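Local coordinates for protein probable hydrogenase maturation factor HypB (Methanocaldococcus jannaschii, PDB 2HF9) that binds GTP as a homodimer, probably hydrolyses it slowly, and probably takes part in inserting nickel into the metal centre of [NiFe] hydrogenases, at residues 45-55 with 123-131; 141-150 with 163-174. All coordinates share one frame; numbering follows the deposited sequence.

Interaction 1. Residues 45-55 with 123-131; sequences GAIGSGKTLLI and FIENVGNLI. With MG (magnesium ion), chain C; GSP (5'-guanosine-diphosphate-monothiophosphate), chain E.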
# COMPACT_ATOMS: atom_id res chain seq x y z
N GLY A 45 -0.68 -7.32 -3.51
CA GLY A 45 0.11 -7.01 -2.33
C GLY A 45 0.13 -5.54 -1.97
O GLY A 45 -0.49 -4.71 -2.64
N ALA A 46 0.86 -5.22 -0.91
CA ALA A 46 1.06 -3.84 -0.48
C ALA A 46 2.07 -3.16 -1.41
O ALA A 46 2.61 -3.80 -2.32
CB ALA A 46 1.51 -3.80 0.96
N ILE A 47 2.34 -1.89 -1.18
CA ILE A 47 3.34 -1.18 -1.99
C ILE A 47 4.74 -1.72 -1.67
O ILE A 47 5.16 -1.71 -0.51
CB ILE A 47 3.31 0.35 -1.77
CG1 ILE A 47 1.94 0.95 -2.13
CG2 ILE A 47 4.44 1.03 -2.55
CD1 ILE A 47 1.71 1.19 -3.63
N GLY A 48 5.43 -2.20 -2.70
CA GLY A 48 6.81 -2.65 -2.58
C GLY A 48 7.02 -3.95 -1.82
O GLY A 48 8.13 -4.21 -1.36
N SER A 49 5.97 -4.76 -1.70
CA SER A 49 6.05 -6.04 -0.98
C SER A 49 7.02 -7.03 -1.63
O SER A 49 7.60 -7.88 -0.94
CB SER A 49 4.67 -6.68 -0.87
OG SER A 49 3.81 -5.89 -0.06
N GLY A 50 7.19 -6.93 -2.95
CA GLY A 50 8.10 -7.81 -3.69
C GLY A 50 7.48 -8.56 -4.85
O GLY A 50 8.05 -9.55 -5.31
N LYS A 51 6.33 -8.09 -5.34
CA LYS A 51 5.60 -8.76 -6.43
C LYS A 51 6.45 -8.92 -7.69
O LYS A 51 6.53 -10.00 -8.26
CB LYS A 51 4.31 -7.99 -6.78
CG LYS A 51 3.31 -7.82 -5.64
CD LYS A 51 2.01 -7.13 -6.12
CE LYS A 51 2.18 -5.64 -6.41
NZ LYS A 51 2.75 -4.89 -5.25
N THR A 52 7.08 -7.83 -8.12
CA THR A 52 7.87 -7.86 -9.35
C THR A 52 9.09 -8.75 -9.21
O THR A 52 9.36 -9.58 -10.08
CB THR A 52 8.28 -6.45 -9.82
OG1 THR A 52 7.09 -5.67 -10.02
CG2 THR A 52 9.05 -6.53 -11.14
N LEU A 53 9.82 -8.60 -8.10
CA LEU A 53 10.98 -9.45 -7.85
C LEU A 53 10.61 -10.94 -7.81
O LEU A 53 11.34 -11.78 -8.34
CB LEU A 53 11.71 -9.04 -6.57
CG LEU A 53 13.11 -9.63 -6.34
CD1 LEU A 53 14.04 -9.47 -7.55
CD2 LEU A 53 13.74 -9.02 -5.10
N LEU A 54 9.46 -11.25 -7.21
CA LEU A 54 8.95 -12.62 -7.19
C LEU A 54 8.64 -13.12 -8.60
O LEU A 54 9.03 -14.23 -8.97
CB LEU A 54 7.69 -12.73 -6.31
CG LEU A 54 7.01 -14.10 -6.23
CD1 LEU A 54 7.97 -15.19 -5.71
CD2 LEU A 54 5.75 -14.04 -5.37
N ILE A 55 7.95 -12.29 -9.38
CA ILE A 55 7.60 -12.63 -10.76
C ILE A 55 8.87 -12.85 -11.60
O ILE A 55 8.97 -13.82 -12.36
CB ILE A 55 6.65 -11.57 -11.39
CG1 ILE A 55 5.23 -11.76 -10.85
CG2 ILE A 55 6.66 -11.65 -12.92
CD1 ILE A 55 4.28 -10.61 -11.13
N PHE A 123 1.31 -14.44 -15.57
CA PHE A 123 1.50 -13.75 -14.29
C PHE A 123 0.98 -12.33 -14.42
O PHE A 123 1.47 -11.55 -15.23
CB PHE A 123 2.97 -13.72 -13.86
CG PHE A 123 3.61 -15.09 -13.68
CD1 PHE A 123 4.96 -15.26 -13.97
CD2 PHE A 123 2.87 -16.18 -13.22
CE1 PHE A 123 5.58 -16.51 -13.80
CE2 PHE A 123 3.47 -17.43 -13.05
CZ PHE A 123 4.83 -17.59 -13.35
N ILE A 124 -0.03 -12.00 -13.61
CA ILE A 124 -0.58 -10.65 -13.61
C ILE A 124 -0.16 -9.92 -12.33
O ILE A 124 -0.51 -10.36 -11.23
CB ILE A 124 -2.12 -10.65 -13.70
CG1 ILE A 124 -2.60 -11.51 -14.87
CG2 ILE A 124 -2.66 -9.21 -13.80
CD1 ILE A 124 -4.12 -11.57 -15.01
N GLU A 125 0.58 -8.82 -12.48
CA GLU A 125 0.88 -7.99 -11.32
C GLU A 125 -0.18 -6.92 -11.15
O GLU A 125 -0.27 -5.98 -11.94
CB GLU A 125 2.27 -7.36 -11.38
CG GLU A 125 2.62 -6.62 -10.10
CD GLU A 125 4.07 -6.21 -10.00
OE1 GLU A 125 4.90 -6.82 -10.69
OE2 GLU A 125 4.38 -5.28 -9.24
N ASN A 126 -1.00 -7.10 -10.12
CA ASN A 126 -2.05 -6.16 -9.79
C ASN A 126 -1.46 -4.88 -9.22
O ASN A 126 -0.26 -4.81 -8.94
CB ASN A 126 -2.99 -6.81 -8.76
CG ASN A 126 -4.44 -6.42 -8.97
OD1 ASN A 126 -4.77 -5.25 -9.20
ND2 ASN A 126 -5.32 -7.40 -8.86
N VAL A 127 -2.29 -3.86 -9.04
CA VAL A 127 -1.80 -2.62 -8.43
C VAL A 127 -1.53 -2.86 -6.94
O VAL A 127 -2.20 -3.69 -6.31
CB VAL A 127 -2.76 -1.42 -8.66
CG1 VAL A 127 -3.34 -1.43 -10.07
CG2 VAL A 127 -3.87 -1.44 -7.65
N GLY A 128 -0.53 -2.17 -6.38
CA GLY A 128 -0.17 -2.32 -4.97
C GLY A 128 -1.18 -1.66 -4.04
O GLY A 128 -1.20 -0.44 -3.90
N ASN A 129 -2.01 -2.49 -3.41
CA ASN A 129 -3.15 -2.05 -2.61
C ASN A 129 -3.73 -3.29 -1.93
O ASN A 129 -3.96 -4.30 -2.60
CB ASN A 129 -4.22 -1.39 -3.50
CG ASN A 129 -5.24 -0.57 -2.71
OD1 ASN A 129 -5.95 -1.09 -1.84
ND2 ASN A 129 -5.34 0.71 -3.03
N LEU A 130 -3.96 -3.20 -0.62
CA LEU A 130 -4.52 -4.33 0.13
C LEU A 130 -6.04 -4.24 0.36
O LEU A 130 -6.61 -5.07 1.07
CB LEU A 130 -3.80 -4.50 1.47
CG LEU A 130 -2.39 -5.10 1.50
CD1 LEU A 130 -1.87 -5.13 2.93
CD2 LEU A 130 -2.34 -6.50 0.88
N ILE A 131 -6.68 -3.25 -0.25
CA ILE A 131 -8.12 -3.03 -0.07
C ILE A 131 -8.94 -3.40 -1.32
O ILE A 131 -9.65 -4.41 -1.30
CB ILE A 131 -8.43 -1.58 0.41
CG1 ILE A 131 -8.02 -1.39 1.87
CG2 ILE A 131 -9.92 -1.27 0.30
CD1 ILE A 131 -6.62 -0.86 2.05
MG MG C . 6.19 -4.18 -8.92
PG GSP E . 5.35 -2.16 -6.58
O3B GSP E . 6.41 -2.99 -5.69
S1G GSP E . 3.89 -1.96 -5.69
O2G GSP E . 6.01 -0.79 -6.85
O3G GSP E . 5.12 -2.90 -7.91
PB GSP E . 6.62 -4.59 -5.77
O1B GSP E . 5.69 -5.23 -4.83
O2B GSP E . 6.52 -5.13 -7.14
PA GSP E . 9.52 -4.90 -5.82
O1A GSP E . 9.68 -6.22 -6.48
O2A GSP E . 9.77 -3.78 -6.76
O3A GSP E . 8.08 -4.76 -5.10
O5' GSP E . 10.47 -4.86 -4.54
C5' GSP E . 10.50 -3.73 -3.68
C4' GSP E . 11.87 -3.62 -3.02
O4' GSP E . 12.05 -4.65 -2.07
C3' GSP E . 13.02 -3.74 -4.00
O3' GSP E . 13.99 -2.81 -3.58
C2' GSP E . 13.53 -5.15 -3.81
O2' GSP E . 14.91 -5.26 -4.05
C1' GSP E . 13.22 -5.40 -2.35
N9 GSP E . 12.94 -6.79 -1.95
C8 GSP E . 11.96 -7.62 -2.44
N7 GSP E . 12.03 -8.78 -1.75
C5 GSP E . 13.01 -8.69 -0.82
C6 GSP E . 13.49 -9.57 0.14
O6 GSP E . 13.00 -10.69 0.27
N1 GSP E . 14.53 -9.17 0.97
C2 GSP E . 15.09 -7.91 0.83
N2 GSP E . 16.09 -7.53 1.62
N3 GSP E . 14.60 -7.04 -0.13
C4 GSP E . 13.58 -7.43 -0.94
O HOH W 1 -2.88 -5.80 -4.58
O HOH W 2 7.93 -3.14 -8.67

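Interaction 2. Residues 141-150 with 163-174; sequences HKRIVVISTT and MKTADLIVINKI. With GSP (5'-guanosine-diphosphate-monothiophosphate), chain E.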
# COMPACT_ATOMS: atom_id res chain seq x y z
N HIS A 141 -6.79 -18.26 -12.29
CA HIS A 141 -6.97 -19.54 -11.61
C HIS A 141 -6.63 -19.43 -10.13
O HIS A 141 -7.33 -20.00 -9.29
CB HIS A 141 -6.14 -20.63 -12.29
CG HIS A 141 -6.58 -20.92 -13.69
ND1 HIS A 141 -6.08 -20.24 -14.78
CD2 HIS A 141 -7.51 -21.78 -14.17
CE1 HIS A 141 -6.67 -20.69 -15.88
NE2 HIS A 141 -7.54 -21.62 -15.53
N LYS A 142 -5.57 -18.70 -9.80
CA LYS A 142 -5.16 -18.52 -8.41
C LYS A 142 -4.81 -17.07 -8.08
O LYS A 142 -4.38 -16.29 -8.94
CB LYS A 142 -3.97 -19.42 -8.05
CG LYS A 142 -4.22 -20.92 -8.18
CD LYS A 142 -5.15 -21.46 -7.10
CE LYS A 142 -5.52 -22.91 -7.40
NZ LYS A 142 -6.54 -23.42 -6.44
N ARG A 143 -5.00 -16.74 -6.81
CA ARG A 143 -4.67 -15.43 -6.29
C ARG A 143 -3.55 -15.54 -5.27
O ARG A 143 -3.59 -16.39 -4.37
CB ARG A 143 -5.92 -14.79 -5.68
CG ARG A 143 -6.97 -14.44 -6.73
CD ARG A 143 -8.36 -14.28 -6.13
NE ARG A 143 -8.48 -13.11 -5.27
CZ ARG A 143 -8.77 -11.87 -5.69
NH1 ARG A 143 -8.95 -11.62 -6.98
NH2 ARG A 143 -8.86 -10.88 -4.81
N ILE A 144 -2.53 -14.70 -5.43
CA ILE A 144 -1.38 -14.69 -4.54
C ILE A 144 -1.30 -13.31 -3.89
O ILE A 144 -1.28 -12.29 -4.58
CB ILE A 144 -0.06 -15.01 -5.30
CG1 ILE A 144 -0.14 -16.39 -5.96
CG2 ILE A 144 1.16 -14.90 -4.36
CD1 ILE A 144 1.00 -16.73 -6.91
N VAL A 145 -1.28 -13.28 -2.56
CA VAL A 145 -1.10 -12.02 -1.84
C VAL A 145 0.31 -11.99 -1.24
O VAL A 145 0.68 -12.86 -0.45
CB VAL A 145 -2.18 -11.77 -0.75
CG1 VAL A 145 -1.87 -10.49 0.05
CG2 VAL A 145 -3.55 -11.66 -1.38
N VAL A 146 1.08 -10.99 -1.66
CA VAL A 146 2.43 -10.79 -1.16
C VAL A 146 2.44 -9.62 -0.19
O VAL A 146 2.13 -8.49 -0.56
CB VAL A 146 3.43 -10.51 -2.31
CG1 VAL A 146 4.87 -10.46 -1.78
CG2 VAL A 146 3.30 -11.55 -3.42
N ILE A 147 2.76 -9.90 1.06
CA ILE A 147 3.07 -8.84 2.01
C ILE A 147 4.49 -9.06 2.49
O ILE A 147 5.10 -10.08 2.20
CB ILE A 147 2.07 -8.75 3.20
CG1 ILE A 147 1.99 -10.07 4.00
CG2 ILE A 147 0.71 -8.19 2.72
CD1 ILE A 147 1.06 -11.14 3.42
N SER A 148 5.03 -8.09 3.21
CA SER A 148 6.40 -8.23 3.67
C SER A 148 6.58 -7.78 5.10
O SER A 148 5.80 -6.97 5.62
CB SER A 148 7.36 -7.51 2.72
OG SER A 148 7.27 -6.11 2.86
N THR A 149 7.62 -8.31 5.75
CA THR A 149 7.90 -8.02 7.16
C THR A 149 8.03 -6.52 7.44
O THR A 149 7.67 -6.06 8.52
CB THR A 149 9.16 -8.76 7.65
OG1 THR A 149 10.31 -8.27 6.95
CG2 THR A 149 9.03 -10.27 7.42
N THR A 150 8.52 -5.78 6.45
CA THR A 150 8.82 -4.35 6.62
C THR A 150 7.59 -3.44 6.71
O THR A 150 7.72 -2.26 7.02
CB THR A 150 9.80 -3.84 5.54
OG1 THR A 150 9.24 -4.02 4.23
CG2 THR A 150 11.13 -4.57 5.63
N MET A 163 -6.91 -11.08 2.52
CA MET A 163 -6.26 -12.33 2.93
C MET A 163 -7.15 -13.53 2.69
O MET A 163 -6.67 -14.59 2.28
CB MET A 163 -5.83 -12.27 4.40
CG MET A 163 -4.76 -11.24 4.70
SD MET A 163 -3.26 -11.41 3.72
CE MET A 163 -2.60 -9.76 3.93
N LYS A 164 -8.45 -13.36 2.92
CA LYS A 164 -9.43 -14.42 2.69
C LYS A 164 -9.62 -14.77 1.21
O LYS A 164 -10.17 -15.82 0.89
CB LYS A 164 -10.78 -14.06 3.31
CG LYS A 164 -10.76 -13.99 4.83
CD LYS A 164 -12.17 -13.76 5.37
CE LYS A 164 -12.14 -13.34 6.82
NZ LYS A 164 -11.97 -11.86 6.96
N THR A 165 -9.18 -13.88 0.32
CA THR A 165 -9.31 -14.11 -1.12
C THR A 165 -8.07 -14.80 -1.71
O THR A 165 -8.06 -15.19 -2.87
CB THR A 165 -9.63 -12.80 -1.90
OG1 THR A 165 -8.45 -11.99 -1.99
CG2 THR A 165 -10.74 -12.02 -1.22
N ALA A 166 -7.04 -14.96 -0.88
CA ALA A 166 -5.77 -15.53 -1.33
C ALA A 166 -5.76 -17.05 -1.32
O ALA A 166 -6.31 -17.68 -0.41
CB ALA A 166 -4.63 -15.00 -0.47
N ASP A 167 -5.15 -17.63 -2.35
CA ASP A 167 -4.86 -19.06 -2.40
C ASP A 167 -3.45 -19.31 -1.86
O ASP A 167 -3.16 -20.39 -1.32
CB ASP A 167 -4.97 -19.56 -3.84
CG ASP A 167 -6.37 -19.40 -4.40
OD1 ASP A 167 -7.29 -20.08 -3.91
OD2 ASP A 167 -6.55 -18.58 -5.33
N LEU A 168 -2.59 -18.32 -2.03
CA LEU A 168 -1.25 -18.32 -1.47
C LEU A 168 -0.98 -16.99 -0.79
O LEU A 168 -1.20 -15.93 -1.38
CB LEU A 168 -0.19 -18.58 -2.55
CG LEU A 168 1.28 -18.40 -2.15
CD1 LEU A 168 1.73 -19.45 -1.15
CD2 LEU A 168 2.20 -18.37 -3.37
N ILE A 169 -0.51 -17.05 0.45
CA ILE A 169 -0.07 -15.87 1.17
C ILE A 169 1.45 -15.95 1.35
O ILE A 169 1.98 -16.90 1.96
CB ILE A 169 -0.81 -15.70 2.51
CG1 ILE A 169 -2.30 -15.47 2.26
CG2 ILE A 169 -0.22 -14.53 3.30
CD1 ILE A 169 -3.22 -15.73 3.45
N VAL A 170 2.14 -14.98 0.78
CA VAL A 170 3.60 -14.89 0.85
C VAL A 170 4.00 -13.80 1.84
O VAL A 170 3.64 -12.63 1.67
CB VAL A 170 4.22 -14.61 -0.54
CG1 VAL A 170 5.73 -14.46 -0.45
CG2 VAL A 170 3.85 -15.73 -1.52
N ILE A 171 4.71 -14.20 2.88
CA ILE A 171 5.29 -13.27 3.84
C ILE A 171 6.75 -13.12 3.42
O ILE A 171 7.60 -13.97 3.73
CB ILE A 171 5.14 -13.77 5.30
CG1 ILE A 171 3.65 -13.96 5.63
CG2 ILE A 171 5.78 -12.80 6.28
CD1 ILE A 171 3.37 -14.97 6.74
N ASN A 172 7.01 -12.04 2.69
CA ASN A 172 8.29 -11.80 2.05
C ASN A 172 9.21 -10.95 2.95
O ASN A 172 8.77 -10.42 3.97
CB ASN A 172 8.08 -11.13 0.68
CG ASN A 172 9.35 -11.07 -0.17
OD1 ASN A 172 9.59 -10.08 -0.87
ND2 ASN A 172 10.16 -12.12 -0.10
N LYS A 173 10.48 -10.84 2.54
CA LYS A 173 11.50 -10.06 3.25
C LYS A 173 11.76 -10.58 4.67
O LYS A 173 11.99 -9.79 5.59
CB LYS A 173 11.16 -8.55 3.28
CG LYS A 173 10.97 -7.91 1.91
CD LYS A 173 10.73 -6.41 2.02
CE LYS A 173 10.14 -5.86 0.74
NZ LYS A 173 9.37 -4.60 1.01
N ILE A 174 11.74 -11.89 4.84
CA ILE A 174 11.98 -12.47 6.17
C ILE A 174 13.39 -12.17 6.68
O ILE A 174 13.64 -12.19 7.89
CB ILE A 174 11.66 -14.00 6.26
CG1 ILE A 174 12.57 -14.82 5.32
CG2 ILE A 174 10.16 -14.24 6.02
CD1 ILE A 174 12.47 -16.34 5.53
PG GSP E . 5.35 -2.16 -6.58
O3B GSP E . 6.41 -2.99 -5.69
S1G GSP E . 3.89 -1.96 -5.69
O2G GSP E . 6.01 -0.79 -6.85
O3G GSP E . 5.12 -2.90 -7.91
PB GSP E . 6.62 -4.59 -5.77
O1B GSP E . 5.69 -5.23 -4.83
O2B GSP E . 6.52 -5.13 -7.14
PA GSP E . 9.52 -4.90 -5.82
O1A GSP E . 9.68 -6.22 -6.48
O2A GSP E . 9.77 -3.78 -6.76
O3A GSP E . 8.08 -4.76 -5.10
O5' GSP E . 10.47 -4.86 -4.54
C5' GSP E . 10.50 -3.73 -3.68
C4' GSP E . 11.87 -3.62 -3.02
O4' GSP E . 12.05 -4.65 -2.07
C3' GSP E . 13.02 -3.74 -4.00
O3' GSP E . 13.99 -2.81 -3.58
C2' GSP E . 13.53 -5.15 -3.81
O2' GSP E . 14.91 -5.26 -4.05
C1' GSP E . 13.22 -5.40 -2.35
N9 GSP E . 12.94 -6.79 -1.95
C8 GSP E . 11.96 -7.62 -2.44
N7 GSP E . 12.03 -8.78 -1.75
C5 GSP E . 13.01 -8.69 -0.82
C6 GSP E . 13.49 -9.57 0.14
O6 GSP E . 13.00 -10.69 0.27
N1 GSP E . 14.53 -9.17 0.97
C2 GSP E . 15.09 -7.91 0.83
N2 GSP E . 16.09 -7.53 1.62
N3 GSP E . 14.60 -7.04 -0.13
C4 GSP E . 13.58 -7.43 -0.94
O HOH W 3 -8.52 -21.56 -5.83

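Interaction 1. Residues 45-55 with 123-131
Helix 51-55 and strand 123-125 run nearly antiparallel, their axes approaching to 9.6 Å at 165°, and Lys51 faces Glu125 while Ile47 lies over Gly128. This is the P-loop (Walker A) of a G3E GTPase set against central strand 121-125 and the loop that follows, with the magnesium ion and the thiophosphate nucleotide between them. Glu125 reaches across on an extended chain, CG anti to the backbone N (chi1 -174°), and splits its carboxylate: OE2 binds magnesium at 2.1 Å, while OE1 takes the Thr52 hydroxyl proton on its syn lone pair (Thr52 OG1 to Glu125 OE1 2.6 Å). Since Thr52 OG1 also coordinates the metal, this bond fixes one ligand by another; Asp80 completes the protein ligands. Lys51 crosses Glu125 at about a right angle, and bends at its last two torsions bring NZ 3.0 Å from GSP O1B, an oxygen also gripped by the amides of Gly50 and Lys51. Near Gly128 the approach is close enough that a side chain there would run into the thiophosphate sulfur. Farther along, Ala46 CB rests on Leu130 CD1, and the backbone closes with Asn129 N donating to Gly45 O at 2.8 Å.

Interaction 2. Residues 141-150 with 163-174
Arg143 leaves its strand with CG anti to the carbonyl carbon (chi1 -68°) and bends at chi3 (68°), which lays the guanidinium against Thr165; there NH2 donates in the guanidinium plane to Thr165 OG1 at 3.1 Å, and NE adds weak bonds to Thr165 O and OG1. NH2 also reaches Pro133 O. The strands 142-148 and 168-172 are parallel neighbours in the central sheet, joined through a beta-alpha-beta crossover. Where the two strands begin to pair, Asp167 OD2 accepts from Arg143 N on its anti lone pair (2.8 Å), while Arg143 O takes the amides of both Asp167 and Leu168. Cutting Arg143 back to an alanine would probably leave Thr165 OG1 and Pro133 O without their guanidinium donor. On one face Ile144 and Leu168 lie side by side, Ile144 CG2 to Leu168 CD2 3.8 Å. On the other, Ile147 CD1 presses Ile169 CG2 at 3.6 Å, and Met163 meets Ile147 tip to tip. At the nucleotide end Thr149 OG1 donates to Lys173 O at 2.6 Å from above the carbonyl plane. Lys173 passes its CG 3.5 Å from GSP C5, and NZ binds Ser148 OG as well as Thr150 O of the second subunit. One lysine thus packs its aliphatic chain on the guanine while its ammonium links the strand end to the dimer interface.

How the interactions relate
Interaction 1 closes before interaction 2 opens along the chain; their centres lie about 9 Å apart, and both reach the same parallel sheet. Strand 39-45, which leads into the P-loop, sits between strands 121-125 and 142-148, with 168-172 next in order, so the two contacts occupy adjoining parts of the nucleotide-binding domain. They meet directly where Lys173 NZ lies 2.7 Å from Gly48 O, a probable hydrogen bond tying the base-side lysine to the phosphate loop. Interaction 1 holds the phosphates and magnesium, interaction 2 flanks the guanine, and both touch the second subunit, which itself supplies Lys158 to the nucleotide. Nucleotide site and dimer interface are therefore built together.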